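Side-chain contacts in diguanylate cyclase (Xanthomonas campestris pv. campestris, PDB 5H5O), which binds cyclic GMP through the cyclic nucleotide-binding domain described here and, as the whole protein, probably makes cyclic di-GMP from GTP: residues 9-14 against 39-44; 63-68 against 113-118; 99-102 against 107-110. All coordinates share one frame; numbering follows the deposited sequence.

Interaction 1 (9-14 against 39-44)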
ATOM      1  N   GLU A   9     -13.453 -14.155   5.443  1.00 23.03           N
ATOM      2  CA  GLU A   9     -12.777 -14.846   4.356  1.00 24.65           C
ATOM      3  C   GLU A   9     -11.246 -14.804   4.493  1.00 22.83           C
ATOM      4  O   GLU A   9     -10.568 -15.827   4.398  1.00 27.65           O
ATOM      5  CB  GLU A   9     -13.181 -14.186   3.041  1.00 21.18           C
ATOM      6  CG  GLU A   9     -12.489 -14.743   1.841  1.00 30.90           C
ATOM      7  CD  GLU A   9     -12.938 -14.035   0.568  1.00 38.03           C
ATOM      8  OE1 GLU A   9     -13.046 -12.782   0.580  1.00 28.34           O
ATOM      9  OE2 GLU A   9     -13.204 -14.749  -0.418  1.00 33.69           O
ATOM     10  N   GLU A  10     -10.708 -13.609   4.704  1.00 19.92           N
ATOM     11  CA  GLU A  10      -9.273 -13.466   4.943  1.00 27.22           C
ATOM     12  C   GLU A  10      -8.782 -14.316   6.123  1.00 29.74           C
ATOM     13  O   GLU A  10      -7.765 -15.019   6.024  1.00 24.79           O
ATOM     14  CB  GLU A  10      -8.914 -11.993   5.153  1.00 23.30           C
ATOM     15  CG  GLU A  10      -9.048 -11.139   3.896  1.00 25.67           C
ATOM     16  CD  GLU A  10      -8.950  -9.645   4.188  1.00 28.25           C
ATOM     17  OE1 GLU A  10      -8.871  -9.257   5.376  1.00 25.27           O
ATOM     18  OE2 GLU A  10      -8.946  -8.854   3.224  1.00 30.12           O
ATOM     19  N   LEU A  11      -9.511 -14.251   7.236  1.00 22.96           N
ATOM     20  CA  LEU A  11      -9.107 -14.961   8.438  1.00 28.01           C
ATOM     21  C   LEU A  11      -8.976 -16.431   8.110  1.00 20.19           C
ATOM     22  O   LEU A  11      -7.947 -17.023   8.396  1.00 18.57           O
ATOM     23  CB  LEU A  11     -10.122 -14.761   9.571  1.00 25.15           C
ATOM     24  CG  LEU A  11      -9.687 -14.145  10.901  1.00 35.54           C
ATOM     25  CD1 LEU A  11      -8.442 -13.270  10.753  1.00 23.93           C
ATOM     26  CD2 LEU A  11     -10.863 -13.356  11.542  1.00 23.54           C
ATOM     27  N   ALA A  12     -10.005 -17.000   7.482  1.00 23.93           N
ATOM     28  CA  ALA A  12     -10.004 -18.420   7.149  1.00 21.36           C
ATOM     29  C   ALA A  12      -8.896 -18.777   6.155  1.00 27.31           C
ATOM     30  O   ALA A  12      -8.156 -19.749   6.364  1.00 22.48           O
ATOM     31  CB  ALA A  12     -11.366 -18.866   6.597  1.00 22.96           C
ATOM     32  N   PHE A  13      -8.785 -18.002   5.074  1.00 20.93           N
ATOM     33  CA  PHE A  13      -7.797 -18.320   4.042  1.00 25.36           C
ATOM     34  C   PHE A  13      -6.347 -18.064   4.450  1.00 20.60           C
ATOM     35  O   PHE A  13      -5.468 -18.859   4.111  1.00 22.55           O
ATOM     36  CB  PHE A  13      -8.132 -17.662   2.695  1.00 19.20           C
ATOM     37  CG  PHE A  13      -9.169 -18.414   1.914  1.00 23.29           C
ATOM     38  CD1 PHE A  13      -8.853 -19.622   1.300  1.00 25.90           C
ATOM     39  CD2 PHE A  13     -10.471 -17.941   1.824  1.00 23.24           C
ATOM     40  CE1 PHE A  13      -9.815 -20.342   0.586  1.00 23.93           C
ATOM     41  CE2 PHE A  13     -11.445 -18.648   1.106  1.00 22.63           C
ATOM     42  CZ  PHE A  13     -11.114 -19.856   0.482  1.00 27.52           C
ATOM     43  N   PHE A  14      -6.097 -16.953   5.142  1.00 18.65           N
ATOM     44  CA  PHE A  14      -4.763 -16.679   5.660  1.00 21.78           C
ATOM     45  C   PHE A  14      -4.379 -17.751   6.676  1.00 22.67           C
ATOM     46  O   PHE A  14      -3.225 -18.177   6.722  1.00 15.94           O
ATOM     47  CB  PHE A  14      -4.694 -15.297   6.318  1.00 21.34           C
ATOM     48  CG  PHE A  14      -4.512 -14.158   5.331  1.00 26.50           C
ATOM     49  CD1 PHE A  14      -3.369 -13.375   5.366  1.00 30.13           C
ATOM     50  CD2 PHE A  14      -5.471 -13.896   4.360  1.00 21.01           C
ATOM     51  CE1 PHE A  14      -3.186 -12.328   4.451  1.00 25.05           C
ATOM     52  CE2 PHE A  14      -5.304 -12.857   3.458  1.00 28.28           C
ATOM     53  CZ  PHE A  14      -4.151 -12.063   3.514  1.00 18.20           C
HETATM   54  N   MSE A  39       4.171 -11.711   7.902  1.00 23.38           N
HETATM   55  CA  MSE A  39       3.211 -10.880   8.608  1.00 19.90           C
HETATM   56  C   MSE A  39       2.447 -11.753   9.579  1.00 25.47           C
HETATM   57  O   MSE A  39       2.541 -12.987   9.535  1.00 30.29           O
HETATM   58  CB  MSE A  39       2.219 -10.229   7.656  1.00 19.19           C
HETATM   59  CG  MSE A  39       1.340 -11.218   6.920  1.00 23.10           C
HETATM   60 SE   MSE A  39      -0.094 -10.282   6.014  0.44 32.86          SE
HETATM   61  CE  MSE A  39      -1.240  -9.860   7.532  1.00 27.61           C
ATOM     62  N   PHE A  40       1.662 -11.110  10.431  1.00 22.25           N
ATOM     63  CA  PHE A  40       0.935 -11.816  11.479  1.00 23.48           C
ATOM     64  C   PHE A  40      -0.493 -11.328  11.652  1.00 26.41           C
ATOM     65  O   PHE A  40      -0.773 -10.143  11.514  1.00 24.62           O
ATOM     66  CB  PHE A  40       1.670 -11.659  12.805  1.00 22.87           C
ATOM     67  CG  PHE A  40       3.041 -12.242  12.796  1.00 29.28           C
ATOM     68  CD1 PHE A  40       3.232 -13.591  13.065  1.00 27.98           C
ATOM     69  CD2 PHE A  40       4.146 -11.451  12.502  1.00 16.97           C
ATOM     70  CE1 PHE A  40       4.508 -14.140  13.050  1.00 31.38           C
ATOM     71  CE2 PHE A  40       5.416 -11.992  12.485  1.00 24.87           C
ATOM     72  CZ  PHE A  40       5.599 -13.338  12.754  1.00 27.34           C
ATOM     73  N   ILE A  41      -1.396 -12.245  11.983  1.00 25.87           N
ATOM     74  CA  ILE A  41      -2.727 -11.845  12.430  1.00 26.31           C
ATOM     75  C   ILE A  41      -2.996 -12.345  13.858  1.00 26.93           C
ATOM     76  O   ILE A  41      -2.839 -13.543  14.158  1.00 19.02           O
ATOM     77  CB  ILE A  41      -3.836 -12.346  11.470  1.00 20.61           C
ATOM     78  CG1 ILE A  41      -3.520 -11.957  10.012  1.00 24.57           C
ATOM     79  CG2 ILE A  41      -5.172 -11.805  11.905  1.00 15.95           C
ATOM     80  CD1 ILE A  41      -4.102 -12.907   8.958  1.00 16.83           C
ATOM     81  N   VAL A  42      -3.383 -11.430  14.740  1.00 25.21           N
ATOM     82  CA  VAL A  42      -3.792 -11.813  16.090  1.00 18.80           C
ATOM     83  C   VAL A  42      -5.136 -12.553  16.043  1.00 22.37           C
ATOM     84  O   VAL A  42      -6.110 -12.050  15.475  1.00 19.71           O
ATOM     85  CB  VAL A  42      -3.944 -10.580  17.011  1.00 20.50           C
ATOM     86  CG1 VAL A  42      -4.161 -11.004  18.484  1.00 12.28           C
ATOM     87  CG2 VAL A  42      -2.722  -9.639  16.886  1.00 18.40           C
ATOM     88  N   VAL A  43      -5.211 -13.742  16.636  1.00 21.90           N
ATOM     89  CA  VAL A  43      -6.534 -14.369  16.793  1.00 17.51           C
ATOM     90  C   VAL A  43      -6.955 -14.543  18.257  1.00 18.79           C
ATOM     91  O   VAL A  43      -8.133 -14.659  18.550  1.00 26.35           O
ATOM     92  CB  VAL A  43      -6.679 -15.690  16.021  1.00 21.74           C
ATOM     93  CG1 VAL A  43      -6.339 -15.487  14.518  1.00 20.18           C
ATOM     94  CG2 VAL A  43      -5.833 -16.779  16.642  1.00 18.59           C
ATOM     95  N   THR A  44      -5.993 -14.560  19.173  1.00 21.00           N
ATOM     96  CA  THR A  44      -6.313 -14.496  20.586  1.00 25.59           C
ATOM     97  C   THR A  44      -5.282 -13.632  21.274  1.00 25.68           C
ATOM     98  O   THR A  44      -4.133 -13.587  20.842  1.00 27.55           O
ATOM     99  CB  THR A  44      -6.281 -15.887  21.275  1.00 29.80           C
ATOM    100  OG1 THR A  44      -4.963 -16.158  21.746  1.00 35.60           O
ATOM    101  CG2 THR A  44      -6.681 -16.993  20.328  1.00 33.26           C
TER
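Phe14 and Leu11, neighbours on one side of helix 8-17, meet Ile41 and Met39 of strand 39-44. The short axes of 9-14 and 39-44 pass 10.6 Å apart at 114° between their N-to-C directions, so side chains alone bridge the gap and no hydrogen bond links the two segments. Traced outward, Phe14 starts at CB, which lies 3.6 Å from Ile41 CD1. The next atoms of Phe14, CG and then CD1, pass the same methyl, with Phe14 CD1 at 3.7 Å from Ile41 CD1. One step further out, Phe14 CE1 comes within 4.0 Å of Met39 SE. The selenium of this selenomethionine stands 5.3 Å from the centroid of the Phe14 ring and 81° off its normal, which makes an edge-on Met-aromatic contact. Met39 suits the place because its long chain, with CG between the backbone N and the carbonyl carbon (chi1 64°) and chi2 extended, carries a large polarisable atom to a ring edge. Ile41 serves two partners through its two branches. With CG1 beside the backbone N and anti to the carbonyl carbon, CD1 is delivered to Phe14, while the other branch, CG2, touches Leu11 CD1 at 3.8 Å. Leu11 sets out past the strand and only its branched end comes back to this methyl, where the contact becomes partly exposed. Met6 touches Leu11, Phe14 and Ile41, and the ring of Phe112 from helix 106-121 meets that of Phe14. Strand 39-44 itself lies between strands 88-93 and 65-66, so helix 8-17 packs against an inner strand of the sheet.

Interaction 2 (63-68 against 113-118). With PCG (cyclic guanosine monophosphate), chain C.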
ATOM      1  N   GLY A  63      -8.060 -10.543  15.353  1.00 24.36           N
ATOM      2  CA  GLY A  63      -8.481 -10.066  14.045  1.00 19.95           C
ATOM      3  C   GLY A  63      -7.655  -8.921  13.466  1.00 34.51           C
ATOM      4  O   GLY A  63      -7.818  -8.563  12.287  1.00 31.46           O
ATOM      5  N   GLU A  64      -6.761  -8.343  14.267  1.00 21.05           N
ATOM      6  CA  GLU A  64      -5.883  -7.294  13.748  1.00 26.71           C
ATOM      7  C   GLU A  64      -4.585  -7.869  13.187  1.00 25.85           C
ATOM      8  O   GLU A  64      -4.061  -8.865  13.700  1.00 27.09           O
ATOM      9  CB  GLU A  64      -5.601  -6.228  14.811  1.00 31.66           C
ATOM     10  CG  GLU A  64      -6.788  -5.306  15.094  1.00 34.99           C
ATOM     11  CD  GLU A  64      -6.534  -4.374  16.278  1.00 33.41           C
ATOM     12  OE1 GLU A  64      -5.862  -3.341  16.085  1.00 27.15           O
ATOM     13  OE2 GLU A  64      -6.992  -4.682  17.403  1.00 35.28           O
ATOM     14  N   PHE A  65      -4.072  -7.237  12.137  1.00 23.67           N
ATOM     15  CA  PHE A  65      -2.888  -7.731  11.445  1.00 24.41           C
ATOM     16  C   PHE A  65      -1.748  -6.731  11.477  1.00 19.56           C
ATOM     17  O   PHE A  65      -1.960  -5.542  11.675  1.00 26.78           O
ATOM     18  CB  PHE A  65      -3.231  -8.091  10.001  1.00 29.01           C
ATOM     19  CG  PHE A  65      -3.515  -6.901   9.132  1.00 25.52           C
ATOM     20  CD1 PHE A  65      -2.483  -6.258   8.448  1.00 27.62           C
ATOM     21  CD2 PHE A  65      -4.809  -6.434   8.975  1.00 26.20           C
ATOM     22  CE1 PHE A  65      -2.739  -5.160   7.639  1.00 26.85           C
ATOM     23  CE2 PHE A  65      -5.074  -5.342   8.153  1.00 28.91           C
ATOM     24  CZ  PHE A  65      -4.029  -4.703   7.488  1.00 26.26           C
ATOM     25  N   PHE A  66      -0.532  -7.226  11.315  1.00 21.27           N
ATOM     26  CA  PHE A  66       0.648  -6.368  11.363  1.00 22.51           C
ATOM     27  C   PHE A  66       1.799  -7.104  10.730  1.00 21.37           C
ATOM     28  O   PHE A  66       1.762  -8.327  10.610  1.00 22.92           O
ATOM     29  CB  PHE A  66       1.003  -5.993  12.808  1.00 18.52           C
ATOM     30  CG  PHE A  66       1.315  -7.180  13.707  1.00 20.99           C
ATOM     31  CD1 PHE A  66       2.627  -7.554  13.965  1.00 19.27           C
ATOM     32  CD2 PHE A  66       0.297  -7.892  14.318  1.00 26.33           C
ATOM     33  CE1 PHE A  66       2.922  -8.628  14.818  1.00 27.32           C
ATOM     34  CE2 PHE A  66       0.583  -8.975  15.172  1.00 25.37           C
ATOM     35  CZ  PHE A  66       1.883  -9.337  15.427  1.00 17.63           C
ATOM     36  N   GLY A  67       2.827  -6.365  10.327  1.00 20.74           N
ATOM     37  CA  GLY A  67       3.990  -6.985   9.729  1.00 23.71           C
ATOM     38  C   GLY A  67       3.916  -7.153   8.224  1.00 21.63           C
ATOM     39  O   GLY A  67       4.827  -7.735   7.624  1.00 25.77           O
ATOM     40  N   GLU A  68       2.847  -6.641   7.609  1.00 21.34           N
ATOM     41  CA  GLU A  68       2.677  -6.771   6.153  1.00 22.95           C
ATOM     42  C   GLU A  68       3.766  -6.015   5.380  1.00 21.14           C
ATOM     43  O   GLU A  68       4.125  -6.420   4.282  1.00 26.28           O
ATOM     44  CB  GLU A  68       1.256  -6.379   5.695  1.00 20.53           C
ATOM     45  CG  GLU A  68       0.962  -4.866   5.555  1.00 21.96           C
ATOM     46  CD  GLU A  68       0.908  -4.117   6.885  1.00 33.35           C
ATOM     47  OE1 GLU A  68       1.064  -4.752   7.948  1.00 36.81           O
ATOM     48  OE2 GLU A  68       0.697  -2.887   6.863  1.00 43.80           O
ATOM     49  N   LEU A 113      -4.773  -5.921  -0.065  1.00 16.48           N
ATOM     50  CA  LEU A 113      -3.669  -4.978  -0.272  1.00 16.94           C
ATOM     51  C   LEU A 113      -4.175  -3.538  -0.311  1.00 20.01           C
ATOM     52  O   LEU A 113      -3.520  -2.592   0.145  1.00 24.05           O
ATOM     53  CB  LEU A 113      -2.937  -5.305  -1.576  1.00 24.71           C
ATOM     54  CG  LEU A 113      -2.092  -6.576  -1.551  1.00 26.92           C
ATOM     55  CD1 LEU A 113      -1.540  -6.903  -2.949  1.00 23.85           C
ATOM     56  CD2 LEU A 113      -0.957  -6.452  -0.537  1.00 24.79           C
ATOM     57  N   ARG A 114      -5.345  -3.378  -0.898  1.00 24.21           N
ATOM     58  CA  ARG A 114      -6.010  -2.097  -0.949  1.00 22.56           C
ATOM     59  C   ARG A 114      -6.293  -1.580   0.466  1.00 33.23           C
ATOM     60  O   ARG A 114      -5.972  -0.432   0.792  1.00 26.21           O
ATOM     61  CB  ARG A 114      -7.306  -2.272  -1.730  1.00 22.12           C
ATOM     62  CG  ARG A 114      -8.029  -1.014  -2.041  1.00 41.95           C
ATOM     63  CD  ARG A 114      -8.915  -1.251  -3.238  1.00 47.22           C
ATOM     64  NE  ARG A 114      -9.811  -0.128  -3.452  1.00 55.83           N
ATOM     65  CZ  ARG A 114     -10.845  -0.166  -4.282  1.00 56.65           C
ATOM     66  NH1 ARG A 114     -11.098  -1.275  -4.974  1.00 56.60           N
ATOM     67  NH2 ARG A 114     -11.622   0.901  -4.416  1.00 48.72           N
ATOM     68  N   ARG A 115      -6.892  -2.431   1.303  1.00 24.60           N
ATOM     69  CA  ARG A 115      -7.130  -2.070   2.688  1.00 28.79           C
ATOM     70  C   ARG A 115      -5.828  -1.783   3.436  1.00 24.74           C
ATOM     71  O   ARG A 115      -5.795  -0.909   4.286  1.00 26.39           O
ATOM     72  CB  ARG A 115      -7.942  -3.141   3.424  1.00 26.66           C
ATOM     73  CG  ARG A 115      -9.346  -3.331   2.891  1.00 31.26           C
ATOM     74  CD  ARG A 115     -10.322  -3.723   4.021  1.00 43.15           C
ATOM     75  NE  ARG A 115      -9.696  -4.547   5.056  1.00 30.43           N
ATOM     76  CZ  ARG A 115      -9.337  -5.813   4.878  1.00 26.42           C
ATOM     77  NH1 ARG A 115      -9.527  -6.390   3.694  1.00 25.29           N
ATOM     78  NH2 ARG A 115      -8.763  -6.490   5.868  1.00 31.21           N
ATOM     79  N   SER A 116      -4.757  -2.498   3.106  1.00 24.57           N
ATOM     80  CA  SER A 116      -3.455  -2.226   3.712  1.00 26.64           C
ATOM     81  C   SER A 116      -2.956  -0.806   3.434  1.00 28.24           C
ATOM     82  O   SER A 116      -2.519  -0.096   4.347  1.00 27.57           O
ATOM     83  CB  SER A 116      -2.411  -3.221   3.196  1.00 29.26           C
ATOM     84  OG  SER A 116      -2.627  -4.503   3.746  1.00 42.22           O
ATOM     85  N   ILE A 117      -2.991  -0.414   2.161  1.00 32.38           N
ATOM     86  CA  ILE A 117      -2.554   0.923   1.746  1.00 27.36           C
ATOM     87  C   ILE A 117      -3.261   2.034   2.527  1.00 27.85           C
ATOM     88  O   ILE A 117      -2.614   2.952   3.016  1.00 30.75           O
ATOM     89  CB  ILE A 117      -2.775   1.135   0.246  1.00 32.18           C
ATOM     90  CG1 ILE A 117      -1.756   0.315  -0.536  1.00 23.61           C
ATOM     91  CG2 ILE A 117      -2.635   2.620  -0.121  1.00 29.74           C
ATOM     92  CD1 ILE A 117      -2.173   0.039  -1.972  1.00 23.39           C
ATOM     93  N   VAL A 118      -4.584   1.934   2.651  1.00 26.54           N
ATOM     94  CA  VAL A 118      -5.343   2.890   3.438  1.00 28.52           C
ATOM     95  C   VAL A 118      -4.819   2.943   4.877  1.00 41.18           C
ATOM     96  O   VAL A 118      -4.562   4.022   5.406  1.00 39.15           O
ATOM     97  CB  VAL A 118      -6.841   2.558   3.468  1.00 31.35           C
ATOM     98  CG1 VAL A 118      -7.566   3.542   4.374  1.00 34.21           C
ATOM     99  CG2 VAL A 118      -7.437   2.579   2.049  1.00 32.44           C
TER
HETATM  100  PA  PCG C 201       6.450  -4.078  10.151  1.00 64.75           P
HETATM  101  O1A PCG C 201       6.639  -5.458   9.618  1.00 64.75           O
HETATM  102  O2A PCG C 201       7.179  -2.800   9.877  1.00 64.75           O
HETATM  103  O5' PCG C 201       6.444  -4.422  11.412  1.00 64.75           O
HETATM  104  C5' PCG C 201       6.003  -3.416  12.327  1.00 64.75           C
HETATM  105  C4' PCG C 201       4.572  -3.184  11.924  1.00 64.75           C
HETATM  106  O4' PCG C 201       3.773  -2.223  12.567  1.00 64.75           O
HETATM  107  C3' PCG C 201       4.454  -2.855  10.468  1.00 64.75           C
HETATM  108  O3' PCG C 201       5.082  -3.908   9.689  1.00 64.75           O
HETATM  109  C2' PCG C 201       2.967  -2.653  10.370  1.00 64.75           C
HETATM  110  O2' PCG C 201       2.186  -3.801  10.030  1.00 64.75           O
HETATM  111  C1' PCG C 201       2.583  -2.199  11.787  1.00 64.75           C
HETATM  112  N9  PCG C 201       2.158  -0.811  12.171  1.00 64.75           N
HETATM  113  C8  PCG C 201       1.103  -0.526  12.943  1.00 64.75           C
HETATM  114  N7  PCG C 201       0.958   0.799  13.115  1.00 64.75           N
HETATM  115  C5  PCG C 201       1.928   1.401  12.451  1.00 64.75           C
HETATM  116  C6  PCG C 201       2.352   2.806  12.212  1.00 64.75           C
HETATM  117  O6  PCG C 201       1.705   3.730  12.718  1.00 64.75           O
HETATM  118  N1  PCG C 201       3.445   3.042  11.436  1.00 64.75           N
HETATM  119  C2  PCG C 201       4.161   2.038  10.876  1.00 64.75           C
HETATM  120  N2  PCG C 201       5.236   2.337  10.117  1.00 64.75           N
HETATM  121  N3  PCG C 201       3.826   0.706  11.056  1.00 64.75           N
HETATM  122  C4  PCG C 201       2.740   0.348  11.816  1.00 64.75           C
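Glu68, of the phosphate-binding cassette of the cyclic nucleotide-binding domain, and Phe65, just before the cassette on strand 65-66, pack on Ser116 of helix 106-121. Phe65 turns its ring end to the helix: CE1 is 3.9 Å from Ser116 OG, and CE2 lies obliquely 4.5 Å from Arg115 NH2, a loose approach. The strong partner of that guanidinium is Glu10, bridged through NH1. Ser116 is small enough to approach both Phe65 and the CG of Glu68, and its OG, which is hydrogen-bonded to Phe112 O, lies 4.0 Å from Glu68 CG. Glu68 bends at chi2 (-70°), bringing its carboxylate to the edge of the Phe65 ring, with CD in the ring plane, and on to the ligand. There the O2' hydroxyl of cyclic GMP donates to Glu68 OE1 at 2.5 Å and accepts from Gly67 N at 2.7 Å. Gly67, at the N-cap position of helix 68-72, takes a positive phi (89°) that is easy for a residue without a side chain. The chemistry implies a precise grip: the O2' hydroxyl donates one hydrogen bond and accepts another, and the salt bridge from Glu68 OE2 to Arg119 probably keeps the carboxylate ionised and aligned for that role.

Interaction 3 (99-102 against 107-110)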
ATOM      1  N   GLN A  99       2.710 -15.660  -1.546  1.00 24.60           N
ATOM      2  CA  GLN A  99       2.770 -15.858  -2.989  1.00 34.20           C
ATOM      3  C   GLN A  99       1.785 -16.940  -3.431  1.00 34.78           C
ATOM      4  O   GLN A  99       1.148 -16.803  -4.478  1.00 26.61           O
ATOM      5  CB  GLN A  99       4.184 -16.189  -3.472  1.00 33.40           C
ATOM      6  CG  GLN A  99       4.240 -16.461  -4.972  1.00 41.16           C
ATOM      7  CD  GLN A  99       3.701 -15.291  -5.800  1.00 37.17           C
ATOM      8  OE1 GLN A  99       2.837 -15.466  -6.656  1.00 44.42           O
ATOM      9  NE2 GLN A  99       4.204 -14.094  -5.531  1.00 28.62           N
ATOM     10  N   ARG A 100       1.645 -18.000  -2.628  1.00 30.10           N
ATOM     11  CA  ARG A 100       0.679 -19.051  -2.948  1.00 27.50           C
ATOM     12  C   ARG A 100      -0.737 -18.497  -2.948  1.00 33.57           C
ATOM     13  O   ARG A 100      -1.543 -18.818  -3.828  1.00 38.24           O
ATOM     14  CB  ARG A 100       0.784 -20.230  -1.970  1.00 36.91           C
ATOM     15  CG  ARG A 100       1.877 -21.228  -2.317  1.00 39.92           C
ATOM     16  CD  ARG A 100       2.123 -22.224  -1.196  1.00 40.08           C
ATOM     17  NE  ARG A 100       3.547 -22.391  -0.935  1.00 50.04           N
ATOM     18  CZ  ARG A 100       4.132 -22.126   0.228  1.00 60.10           C
ATOM     19  NH1 ARG A 100       3.413 -21.697   1.251  1.00 58.77           N
ATOM     20  NH2 ARG A 100       5.438 -22.306   0.370  1.00 72.77           N
ATOM     21  N   LEU A 101      -1.017 -17.647  -1.962  1.00 26.82           N
ATOM     22  CA  LEU A 101      -2.328 -17.023  -1.780  1.00 27.82           C
ATOM     23  C   LEU A 101      -2.710 -16.141  -2.965  1.00 20.65           C
ATOM     24  O   LEU A 101      -3.830 -16.205  -3.469  1.00 26.32           O
ATOM     25  CB  LEU A 101      -2.293 -16.174  -0.510  1.00 26.50           C
ATOM     26  CG  LEU A 101      -3.555 -15.983   0.316  1.00 36.96           C
ATOM     27  CD1 LEU A 101      -4.468 -17.186   0.202  1.00 39.64           C
ATOM     28  CD2 LEU A 101      -3.148 -15.748   1.772  1.00 31.05           C
ATOM     29  N   VAL A 102      -1.763 -15.315  -3.401  1.00 21.37           N
ATOM     30  CA  VAL A 102      -1.960 -14.457  -4.559  1.00 31.84           C
ATOM     31  C   VAL A 102      -2.345 -15.298  -5.767  1.00 33.40           C
ATOM     32  O   VAL A 102      -3.281 -14.967  -6.490  1.00 37.14           O
ATOM     33  CB  VAL A 102      -0.674 -13.673  -4.912  1.00 39.86           C
ATOM     34  CG1 VAL A 102      -0.919 -12.772  -6.094  1.00 45.16           C
ATOM     35  CG2 VAL A 102      -0.213 -12.854  -3.740  1.00 46.51           C
ATOM     36  N   SER A 107      -7.975 -11.972  -6.296  1.00 21.71           N
ATOM     37  CA  SER A 107      -8.999 -10.980  -5.992  1.00 21.59           C
ATOM     38  C   SER A 107      -9.056 -10.703  -4.483  1.00 34.55           C
ATOM     39  O   SER A 107      -9.159  -9.547  -4.055  1.00 25.05           O
ATOM     40  CB  SER A 107     -10.364 -11.428  -6.529  1.00 28.67           C
ATOM     41  OG  SER A 107     -11.358 -10.437  -6.299  1.00 35.97           O
HETATM   42  N   MSE A 108      -9.000 -11.761  -3.680  1.00 29.55           N
HETATM   43  CA  MSE A 108      -9.038 -11.576  -2.236  1.00 30.52           C
HETATM   44  C   MSE A 108      -7.840 -10.778  -1.779  1.00 21.20           C
HETATM   45  O   MSE A 108      -7.987  -9.857  -0.973  1.00 21.37           O
HETATM   46  CB  MSE A 108      -9.069 -12.902  -1.478  1.00 32.04           C
HETATM   47  CG  MSE A 108      -9.134 -12.683   0.028  1.00 34.51           C
HETATM   48 SE   MSE A 108      -9.079 -14.342   0.986  0.35 42.43          SE
HETATM   49  CE  MSE A 108      -7.202 -14.777   0.767  1.00 25.37           C
ATOM     50  N   VAL A 109      -6.668 -11.120  -2.320  1.00 21.74           N
ATOM     51  CA  VAL A 109      -5.417 -10.435  -1.991  1.00 25.36           C
ATOM     52  C   VAL A 109      -5.433  -8.953  -2.396  1.00 22.96           C
ATOM     53  O   VAL A 109      -4.963  -8.091  -1.649  1.00 22.23           O
ATOM     54  CB  VAL A 109      -4.202 -11.152  -2.636  1.00 25.71           C
ATOM     55  CG1 VAL A 109      -2.916 -10.361  -2.446  1.00 23.77           C
ATOM     56  CG2 VAL A 109      -4.054 -12.542  -2.060  1.00 21.69           C
ATOM     57  N   ALA A 110      -5.981  -8.654  -3.570  1.00 24.94           N
ATOM     58  CA  ALA A 110      -6.023  -7.266  -4.034  1.00 27.05           C
ATOM     59  C   ALA A 110      -6.845  -6.425  -3.077  1.00 19.82           C
ATOM     60  O   ALA A 110      -6.480  -5.297  -2.736  1.00 23.23           O
ATOM     61  CB  ALA A 110      -6.592  -7.176  -5.461  1.00 20.92           C
TER
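Two successive helices, 95-104 and 106-121, bend back on each other at a short joint, and the CA atoms of Val102 and Val109 come within 5.9 Å. At so close an approach compact, branched side chains fit well. Val109 does most of the wedging: its CG2 sits 3.8 Å from Val102 CA and equally near Val102 N, pressed against the helix backbone itself. The same methyl lies 3.9 Å from Leu101 O and 4.2 Å from Leu101 CG, so one carbon is framed by two consecutive residues. The other branch, CG1, anti to the backbone N (chi1 173°), touches Val102 CG2 at 3.9 Å, where the two valine side chains cross at about a right angle. A rigid beta-branched residue is well suited here, since both methyls begin right at the backbone and find partners without a long chain to order. One residue earlier, Met108, a selenomethionine, works from further away. Its chain runs straight through chi1 and chi2 and then turns at chi3 (74°), which swings the terminal CE to 3.7 Å from Leu101 CD1. One branch of the leucine, CD1, and its branch point CG thus meet this methyl. All of these contacts are apolar and no hydrogen bond crosses between the segments. Around the pair, helix 8-17 packs on one side, with Phe17 against Leu101 and Phe13 and Phe14 against Met108. The second subunit approaches helix 106-121 as well, where Ala110 packs on Ala110 of the second subunit.

The centres of interactions 1 and 2 lie about 11 Å apart, those of 1 and 3 about 14 Å, and those of 2 and 3 about 13 Å. Interactions 1 and 2 share a sheet through the neighbouring strands 39-44 and 65-66, tied by backbone hydrogen bonding between Phe40 and Phe66. Interactions 1 and 3 touch where Met108 packs on Glu9 and Leu101 on Phe14. Interactions 2 and 3 both use helix 106-121. Along the chain interaction 1 is complete before 2 begins, and both segments of interaction 3 fall between those of 2. Helix 106-121 runs past the cyclic GMP site and also touches the second subunit, so one helix joins the two regions.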